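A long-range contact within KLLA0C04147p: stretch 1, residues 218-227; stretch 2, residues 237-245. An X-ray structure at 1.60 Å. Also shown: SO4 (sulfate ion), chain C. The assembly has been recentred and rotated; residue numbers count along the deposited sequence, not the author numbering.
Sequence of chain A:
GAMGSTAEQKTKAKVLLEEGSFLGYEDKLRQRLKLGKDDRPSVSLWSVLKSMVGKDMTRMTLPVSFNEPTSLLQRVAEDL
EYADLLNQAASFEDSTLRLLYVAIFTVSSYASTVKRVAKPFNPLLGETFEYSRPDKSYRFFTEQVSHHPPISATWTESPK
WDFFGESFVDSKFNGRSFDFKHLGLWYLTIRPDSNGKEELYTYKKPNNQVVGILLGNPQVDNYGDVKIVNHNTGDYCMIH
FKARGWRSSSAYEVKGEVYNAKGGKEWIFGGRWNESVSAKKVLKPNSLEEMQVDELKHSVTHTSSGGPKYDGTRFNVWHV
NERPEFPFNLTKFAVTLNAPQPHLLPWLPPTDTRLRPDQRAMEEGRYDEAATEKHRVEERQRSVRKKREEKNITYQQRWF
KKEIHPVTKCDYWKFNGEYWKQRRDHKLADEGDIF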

# COMPACT_ATOMS: atom_id res chain seq x y z
N PRO A 218 -18.28 11.65 8.86
CA PRO A 218 -17.70 10.49 8.18
C PRO A 218 -16.39 10.05 8.81
O PRO A 218 -15.54 10.88 9.15
CB PRO A 218 -17.49 10.99 6.74
CG PRO A 218 -18.50 12.11 6.60
CD PRO A 218 -18.48 12.78 7.94
N GLN A 219 -16.21 8.74 8.91
CA GLN A 219 -15.05 8.13 9.55
C GLN A 219 -14.61 6.93 8.73
O GLN A 219 -15.43 6.15 8.27
CB GLN A 219 -15.39 7.73 11.00
CG GLN A 219 -14.60 6.54 11.57
CD GLN A 219 -15.24 5.94 12.84
OE1 GLN A 219 -16.46 5.96 13.00
NE2 GLN A 219 -14.40 5.41 13.73
N VAL A 220 -13.29 6.79 8.56
CA VAL A 220 -12.74 5.61 7.90
C VAL A 220 -12.60 4.49 8.92
O VAL A 220 -11.98 4.65 9.97
CB VAL A 220 -11.38 5.93 7.25
CG1 VAL A 220 -10.85 4.68 6.58
CG2 VAL A 220 -11.47 7.07 6.27
N ASP A 221 -13.17 3.33 8.59
CA ASP A 221 -13.08 2.14 9.42
C ASP A 221 -12.48 1.02 8.60
O ASP A 221 -12.78 0.86 7.41
CB ASP A 221 -14.47 1.73 9.94
CG ASP A 221 -14.43 0.46 10.76
OD1 ASP A 221 -13.47 0.28 11.54
OD2 ASP A 221 -15.38 -0.35 10.63
N ASN A 222 -11.62 0.24 9.22
CA ASN A 222 -11.08 -0.96 8.61
C ASN A 222 -11.57 -2.17 9.40
O ASN A 222 -11.61 -2.13 10.63
CB ASN A 222 -9.55 -0.89 8.56
CG ASN A 222 -9.07 0.31 7.77
OD1 ASN A 222 -9.20 0.33 6.55
ND2 ASN A 222 -8.55 1.32 8.46
N TYR A 223 -12.00 -3.21 8.70
CA TYR A 223 -12.68 -4.30 9.38
C TYR A 223 -12.47 -5.60 8.61
O TYR A 223 -12.16 -5.59 7.42
CB TYR A 223 -14.18 -4.01 9.52
CG TYR A 223 -14.95 -4.10 8.22
CD1 TYR A 223 -15.03 -3.01 7.35
CD2 TYR A 223 -15.58 -5.28 7.85
CE1 TYR A 223 -15.73 -3.10 6.16
CE2 TYR A 223 -16.28 -5.38 6.66
CZ TYR A 223 -16.36 -4.29 5.82
OH TYR A 223 -17.06 -4.40 4.64
N GLY A 224 -12.67 -6.71 9.30
CA GLY A 224 -12.64 -8.02 8.69
C GLY A 224 -11.50 -8.87 9.21
O GLY A 224 -10.65 -8.44 9.98
N ASP A 225 -11.51 -10.12 8.77
CA ASP A 225 -10.50 -11.08 9.16
C ASP A 225 -9.44 -11.22 8.08
O ASP A 225 -9.75 -11.16 6.88
CB ASP A 225 -11.12 -12.44 9.46
CG ASP A 225 -12.06 -12.40 10.65
OD1 ASP A 225 -11.66 -11.87 11.71
OD2 ASP A 225 -13.20 -12.90 10.53
N VAL A 226 -8.20 -11.39 8.51
CA VAL A 226 -7.06 -11.59 7.62
C VAL A 226 -6.34 -12.86 8.06
O VAL A 226 -6.16 -13.09 9.26
CB VAL A 226 -6.09 -10.38 7.67
CG1 VAL A 226 -4.81 -10.70 6.91
CG2 VAL A 226 -6.78 -9.13 7.13
N LYS A 227 -5.93 -13.68 7.10
CA LYS A 227 -5.14 -14.87 7.39
C LYS A 227 -3.84 -14.82 6.60
O LYS A 227 -3.86 -14.65 5.38
CB LYS A 227 -5.92 -16.15 7.05
CG LYS A 227 -5.12 -17.41 7.32
CD LYS A 227 -5.98 -18.66 7.19
CE LYS A 227 -5.14 -19.92 7.38
NZ LYS A 227 -5.97 -21.16 7.35
N CYS A 237 -1.30 -17.13 10.79
CA CYS A 237 -1.72 -16.09 11.71
C CYS A 237 -3.12 -15.63 11.34
O CYS A 237 -3.40 -15.40 10.16
CB CYS A 237 -0.74 -14.90 11.70
SG CYS A 237 -1.29 -13.45 12.61
N MET A 238 -3.99 -15.50 12.34
CA MET A 238 -5.33 -14.96 12.18
C MET A 238 -5.36 -13.55 12.77
O MET A 238 -4.94 -13.35 13.91
CB MET A 238 -6.37 -15.83 12.88
CG MET A 238 -6.31 -17.31 12.54
SD MET A 238 -6.62 -17.65 10.80
CE MET A 238 -8.10 -16.70 10.50
N ILE A 239 -5.83 -12.58 11.97
CA ILE A 239 -5.96 -11.19 12.40
C ILE A 239 -7.41 -10.76 12.32
O ILE A 239 -8.10 -11.05 11.33
CB ILE A 239 -5.09 -10.25 11.53
CG1 ILE A 239 -3.68 -10.81 11.41
CG2 ILE A 239 -5.15 -8.82 12.10
CD1 ILE A 239 -2.73 -9.92 10.61
N HIS A 240 -7.87 -10.03 13.33
CA HIS A 240 -9.26 -9.61 13.39
C HIS A 240 -9.31 -8.10 13.56
O HIS A 240 -8.98 -7.58 14.63
CB HIS A 240 -9.99 -10.33 14.54
CG HIS A 240 -9.55 -11.75 14.71
ND1 HIS A 240 -10.11 -12.79 13.99
CD2 HIS A 240 -8.58 -12.30 15.47
CE1 HIS A 240 -9.52 -13.92 14.33
NE2 HIS A 240 -8.58 -13.66 15.22
N PHE A 241 -9.70 -7.40 12.48
CA PHE A 241 -10.03 -5.97 12.54
C PHE A 241 -11.50 -5.85 12.91
O PHE A 241 -12.38 -6.25 12.14
CB PHE A 241 -9.78 -5.29 11.20
CG PHE A 241 -8.33 -5.15 10.82
CD1 PHE A 241 -7.65 -6.19 10.22
CD2 PHE A 241 -7.68 -3.94 11.00
CE1 PHE A 241 -6.32 -6.06 9.85
CE2 PHE A 241 -6.35 -3.79 10.62
CZ PHE A 241 -5.67 -4.85 10.04
N LYS A 242 -11.77 -5.29 14.08
CA LYS A 242 -13.14 -5.16 14.53
C LYS A 242 -13.85 -4.06 13.75
O LYS A 242 -13.29 -2.99 13.51
CB LYS A 242 -13.17 -4.87 16.03
CG LYS A 242 -14.54 -4.53 16.60
CD LYS A 242 -14.84 -5.31 17.87
CE LYS A 242 -15.73 -6.51 17.57
NZ LYS A 242 -16.13 -7.25 18.80
N ALA A 243 -15.08 -4.35 13.32
CA ALA A 243 -15.89 -3.37 12.61
C ALA A 243 -16.55 -2.41 13.60
O ALA A 243 -16.85 -2.77 14.74
CB ALA A 243 -16.96 -4.07 11.77
N ARG A 244 -16.79 -1.18 13.15
CA ARG A 244 -17.44 -0.21 14.01
C ARG A 244 -18.86 -0.66 14.32
O ARG A 244 -19.61 -1.08 13.42
CB ARG A 244 -17.47 1.18 13.35
CG ARG A 244 -17.79 2.30 14.34
CD ARG A 244 -18.65 3.38 13.70
NE ARG A 244 -19.86 2.84 13.10
CZ ARG A 244 -20.85 3.58 12.61
NH1 ARG A 244 -21.91 3.01 12.07
NH2 ARG A 244 -20.77 4.91 12.66
N GLY A 245 -19.24 -0.57 15.59
CA GLY A 245 -20.59 -0.89 16.01
C GLY A 245 -21.33 0.29 16.60
O GLY A 245 -21.65 0.31 17.79
S SO4 C . -24.28 6.22 10.08
O1 SO4 C . -24.02 7.65 9.91
O2 SO4 C . -23.08 5.56 10.61
O3 SO4 C . -25.40 6.05 11.00
O4 SO4 C . -24.67 5.65 8.79
O HOH W 1 -13.00 -9.36 12.79

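Two segments of KLLA0C04147p meet as neighbouring antiparallel strands, 225-227 against 237-241, their axes approaching to 4.7 Å with N-to-C directions 162° apart. Two hydrogen-bonded pairs carry the ladder. In the first, Gly224 N donates to Phe241 O at 2.9 Å and Phe241 N returns a bond to Gly224 O, also at 2.9 Å. In the second, Val226 N reaches Ile239 O at 2.8 Å and Ile239 N reaches Val226 O at 2.8 Å, both with N-H...O angles of 164°. Asp225 with His240 and Lys227 with Met238 form the alternating non-hydrogen-bonded pairs. Here alpha carbons lie against carbonyl oxygens: Asp225 CA is 3.2 Å from Ile239 O, and Lys227 CA is 3.3 Å from Cys237 O. Each of these CA-H...O contacts supplements the stronger N-H bonds.

The chain turns a corner at Gly224, so the preceding strand belongs to a different sheet or face. With phi/psi of 115/174, a side chain at this position would be jammed against the carbonyl oxygen of Tyr223; the backbone angles alone call for glycine. Before the corner the regular ladder gives way: Tyr223 CA still makes a CA-H...O contact with Phe241 O at 3.4 Å, but Asn222 O and Lys242 O, 3.4 Å apart, are both acceptors and cannot bond to each other.

A side chain takes over where backbone pairing stops. Asp221, pointing toward the second stretch, accepts a hydrogen bond from the backbone of Arg244, N to OD2, at 3.0 Å and 161°. This ties the loop after the second strand to the strand before the corner. Nearby, Tyr223 CB packs against Ala243 CB at 3.6 Å.

Val226, Ile239 and Phe241 project from one face of the sheet and are all buried. Val226 CB lies 4.0 Å from Ile239 CB, its partner across the ladder, while Val226 CG2 comes within 4.1 Å of Phe241 CE1. Phe241 also nears the strand before the corner, its CD2 lying 4.3 Å from Asn222 CB; both Asn222 CB and Val226 CG2 approach the ring obliquely.

Asp225, Lys227, Met238 and His240 occupy the other face, where the contacts are more polar and more exposed. His240 ND1 donates to Asp225 OD1 at 2.9 Å, and the carboxylate oxygen lies at the edge of the imidazole near its plane, as suits an in-plane N-H donor. Water 1 donates to the same Asp225 OD1 at 3.0 Å and to Phe241 O at 3.2 Å, linking side chain and backbone across the strands. Farther along, Lys227 CG touches Met238 SD at 3.8 Å; the lysine is fully extended, all four chi angles t, and its end leads away.

Arg244 CD lies 3.5 Å from Gln219 OE1. Beyond it, the guanidinium holds a sulfate, probably from the crystallisation liquor: NH1 and NH2 of Arg244 each donate to sulfate O2 at 3.2 Å.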